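Myosin-2 (Saccharomyces cerevisiae, PDB 6IXO) carries organelles and other cargo along polarized actin cables as a class V myosin, its globular tail domain binding receptor proteins on the cargo. Local coordinates at residues A[31-39]-A[98-106]. Sequence-based numbering, arbitrary orientation.
Sequences LLKGFEVPD and IPSGVFWLA
Val37 and Ser100 are the residues whose CA atoms come nearest across the contact, 6.4 Å apart, where an extended strip of chain passes over the helix containing residues 98-106. That strip follows a type I turn from Leu32 to Phe35, closed by the bond from Phe35 N to Leu32 O; no hydrogen bond joins the two segments, so the contact rests on packing, mostly between side chains. Phe35 is its centre, in an aromatic cluster with Phe103 and Trp104. Its CG lies between the backbone N and the carbonyl carbon (chi1 79°), which directs the ring down onto the helix. There Trp104 meets it edge-to-face, with planes at 71° and NE1 3.3 Å above the centre of the Phe35 ring. Phe103 lies nearly parallel instead, at 23°, but the 5.4 Å between centroids leaves the two rings barely overlapping. Ser100 OG sits in the ring plane at the far edge, 3.4 Å from Phe35 CE2. With an alanine at Phe35, the indole edge would probably lose the ring face it points at, and a gap would be likely to open beside Phe103 and Ser100 OG. The indole also reaches back to the turn: Trp104 CH2 packs on Leu32 CD2 at 3.8 Å, and CZ2 borders Leu32 O. Farther along, Val37 divides its methyl groups, CG1 near Pro99 CB and CG2 against Phe103 CG at 3.9 Å, while Pro38 CD touches the Phe103 ring at CD1 and CE1. Within the strand-free, mainly helical globular tail, the contact thus fastens the chain leaving helix 20-32 to the early turns of helix 97-124. Tyr53 OH holds Glu36 N, Val88 of helix 71-90 touches both Phe35 and Trp104, and Cys215 of helix 202-218 packs against Pro99.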
loop_
_atom_site.group_PDB
_atom_site.type_symbol
_atom_site.label_atom_id
_atom_site.label_comp_id
_atom_site.label_asym_id
_atom_site.label_seq_id
_atom_site.Cartn_x
_atom_site.Cartn_y
_atom_site.Cartn_z
ATOM N N LEU A 31 13.991 17.991 -8.104
ATOM C CA LEU A 31 13.093 17.044 -8.749
ATOM C C LEU A 31 12.511 16.064 -7.738
ATOM O O LEU A 31 11.304 15.788 -7.722
ATOM C CB LEU A 31 13.835 16.269 -9.844
ATOM C CG LEU A 31 12.967 15.250 -10.591
ATOM C CD1 LEU A 31 11.900 15.944 -11.397
ATOM C CD2 LEU A 31 13.836 14.372 -11.474
ATOM N N LEU A 32 13.375 15.508 -6.904
ATOM C CA LEU A 32 12.905 14.440 -6.040
ATOM C C LEU A 32 12.238 15.005 -4.760
ATOM O O LEU A 32 11.060 14.758 -4.526
ATOM C CB LEU A 32 14.043 13.496 -5.683
ATOM C CG LEU A 32 14.723 12.855 -6.900
ATOM C CD1 LEU A 32 15.868 11.998 -6.393
ATOM C CD2 LEU A 32 13.747 12.018 -7.742
ATOM N N LYS A 33 12.968 15.746 -3.936
ATOM C CA LYS A 33 12.346 16.258 -2.695
ATOM C C LYS A 33 11.248 17.253 -3.039
ATOM O O LYS A 33 10.322 17.457 -2.268
ATOM C CB LYS A 33 13.375 16.925 -1.772
ATOM C CG LYS A 33 14.417 15.964 -1.227
ATOM C CD LYS A 33 15.299 16.670 -0.205
ATOM C CE LYS A 33 16.533 15.834 0.126
ATOM N NZ LYS A 33 17.376 16.481 1.170
ATOM N N GLY A 34 11.329 17.848 -4.231
ATOM C CA GLY A 34 10.381 18.875 -4.627
ATOM C C GLY A 34 9.215 18.349 -5.457
ATOM O O GLY A 34 8.504 19.131 -6.088
ATOM N N PHE A 35 9.040 17.030 -5.499
ATOM C CA PHE A 35 7.961 16.430 -6.291
ATOM C C PHE A 35 6.569 17.031 -5.969
ATOM O O PHE A 35 6.293 17.433 -4.820
ATOM C CB PHE A 35 7.916 14.908 -6.070
ATOM C CG PHE A 35 7.225 14.493 -4.765
ATOM C CD1 PHE A 35 7.895 14.565 -3.538
ATOM C CD2 PHE A 35 5.920 14.014 -4.783
ATOM C CE1 PHE A 35 7.257 14.174 -2.332
ATOM C CE2 PHE A 35 5.268 13.617 -3.572
ATOM C CZ PHE A 35 5.953 13.703 -2.354
ATOM N N GLU A 36 5.724 17.092 -6.997
ATOM C CA GLU A 36 4.323 17.500 -6.890
ATOM C C GLU A 36 3.458 16.399 -7.485
ATOM O O GLU A 36 3.697 15.919 -8.581
ATOM C CB GLU A 36 4.044 18.830 -7.607
ATOM C CG GLU A 36 4.692 20.062 -6.960
ATOM C CD GLU A 36 4.146 20.358 -5.564
ATOM O OE1 GLU A 36 2.964 20.046 -5.334
ATOM O OE2 GLU A 36 4.890 20.899 -4.712
ATOM N N VAL A 37 2.446 15.972 -6.743
ATOM C CA VAL A 37 1.625 14.875 -7.195
ATOM C C VAL A 37 0.463 15.439 -8.009
ATOM O O VAL A 37 -0.094 16.462 -7.644
ATOM C CB VAL A 37 1.096 14.045 -5.957
ATOM C CG1 VAL A 37 0.245 12.920 -6.420
ATOM C CG2 VAL A 37 2.263 13.491 -5.162
ATOM N N PRO A 38 0.084 14.795 -9.119
ATOM C CA PRO A 38 -1.126 15.298 -9.800
ATOM C C PRO A 38 -2.421 14.866 -9.111
ATOM O O PRO A 38 -2.389 13.934 -8.322
ATOM C CB PRO A 38 -1.037 14.665 -11.186
ATOM C CG PRO A 38 -0.227 13.424 -10.969
ATOM C CD PRO A 38 0.798 13.794 -9.927
ATOM N N ASP A 39 -3.543 15.504 -9.447
ATOM C CA ASP A 39 -4.844 15.191 -8.838
ATOM C C ASP A 39 -5.423 13.821 -9.225
ATOM O O ASP A 39 -5.330 13.407 -10.377
ATOM C CB ASP A 39 -5.849 16.287 -9.202
ATOM C CG ASP A 39 -6.035 17.296 -8.091
ATOM O OD1 ASP A 39 -5.318 17.197 -7.072
ATOM O OD2 ASP A 39 -6.896 18.189 -8.240
ATOM N N ILE A 98 -1.339 8.889 1.140
ATOM C CA ILE A 98 -1.764 7.932 0.120
ATOM C C ILE A 98 -1.336 8.406 -1.295
ATOM O O ILE A 98 -0.639 7.660 -1.983
ATOM C CB ILE A 98 -3.314 7.680 0.177
ATOM C CG1 ILE A 98 -3.654 6.905 1.468
ATOM C CG2 ILE A 98 -3.778 6.916 -1.070
ATOM C CD1 ILE A 98 -5.213 7.036 1.879
ATOM N N PRO A 99 -1.733 9.624 -1.723
ATOM C CA PRO A 99 -1.281 9.980 -3.087
ATOM C C PRO A 99 0.239 10.030 -3.221
ATOM O O PRO A 99 0.740 9.548 -4.246
ATOM C CB PRO A 99 -1.902 11.377 -3.341
ATOM C CG PRO A 99 -2.354 11.863 -1.997
ATOM C CD PRO A 99 -2.618 10.650 -1.152
ATOM N N SER A 100 0.974 10.550 -2.231
ATOM C CA SER A 100 2.434 10.637 -2.430
ATOM C C SER A 100 3.040 9.261 -2.460
ATOM O O SER A 100 3.970 9.003 -3.203
ATOM C CB SER A 100 3.094 11.488 -1.367
ATOM O OG SER A 100 2.646 12.831 -1.497
ATOM N N GLY A 101 2.514 8.345 -1.654
ATOM C CA GLY A 101 3.077 7.002 -1.675
ATOM C C GLY A 101 2.827 6.290 -2.988
ATOM O O GLY A 101 3.686 5.595 -3.510
ATOM N N VAL A 102 1.628 6.428 -3.530
ATOM C CA VAL A 102 1.327 5.735 -4.781
ATOM C C VAL A 102 2.181 6.337 -5.918
ATOM O O VAL A 102 2.709 5.621 -6.792
ATOM C CB VAL A 102 -0.181 5.843 -5.120
ATOM C CG1 VAL A 102 -0.478 5.207 -6.479
ATOM C CG2 VAL A 102 -1.048 5.137 -3.967
ATOM N N PHE A 103 2.295 7.653 -5.869
ATOM C CA PHE A 103 3.130 8.407 -6.808
ATOM C C PHE A 103 4.532 7.813 -6.844
ATOM O O PHE A 103 5.079 7.506 -7.923
ATOM C CB PHE A 103 3.176 9.881 -6.369
ATOM C CG PHE A 103 4.067 10.747 -7.245
ATOM C CD1 PHE A 103 3.568 11.300 -8.420
ATOM C CD2 PHE A 103 5.367 11.037 -6.845
ATOM C CE1 PHE A 103 4.387 12.111 -9.233
ATOM C CE2 PHE A 103 6.188 11.887 -7.649
ATOM C CZ PHE A 103 5.674 12.408 -8.826
ATOM N N TRP A 104 5.145 7.662 -5.668
ATOM C CA TRP A 104 6.517 7.155 -5.633
ATOM C C TRP A 104 6.587 5.681 -6.017
ATOM O O TRP A 104 7.544 5.263 -6.653
ATOM C CB TRP A 104 7.170 7.412 -4.258
ATOM C CG TRP A 104 7.616 8.822 -4.201
ATOM C CD1 TRP A 104 7.103 9.823 -3.450
ATOM C CD2 TRP A 104 8.617 9.415 -5.039
ATOM N NE1 TRP A 104 7.733 11.000 -3.729
ATOM C CE2 TRP A 104 8.664 10.785 -4.717
ATOM C CE3 TRP A 104 9.472 8.918 -6.024
ATOM C CZ2 TRP A 104 9.540 11.663 -5.338
ATOM C CZ3 TRP A 104 10.335 9.812 -6.672
ATOM C CH2 TRP A 104 10.364 11.158 -6.314
ATOM N N LEU A 105 5.580 4.889 -5.653
ATOM C CA LEU A 105 5.539 3.509 -6.140
ATOM C C LEU A 105 5.533 3.470 -7.669
ATOM O O LEU A 105 6.211 2.632 -8.287
ATOM C CB LEU A 105 4.290 2.777 -5.581
ATOM C CG LEU A 105 4.363 2.458 -4.056
ATOM C CD1 LEU A 105 2.990 1.894 -3.553
ATOM C CD2 LEU A 105 5.489 1.473 -3.754
ATOM N N ALA A 106 4.727 4.341 -8.283
ATOM C CA ALA A 106 4.640 4.365 -9.752
ATOM C C ALA A 106 6.026 4.695 -10.341
ATOM O O ALA A 106 6.489 4.072 -11.323
ATOM C CB ALA A 106 3.643 5.382 -10.207
#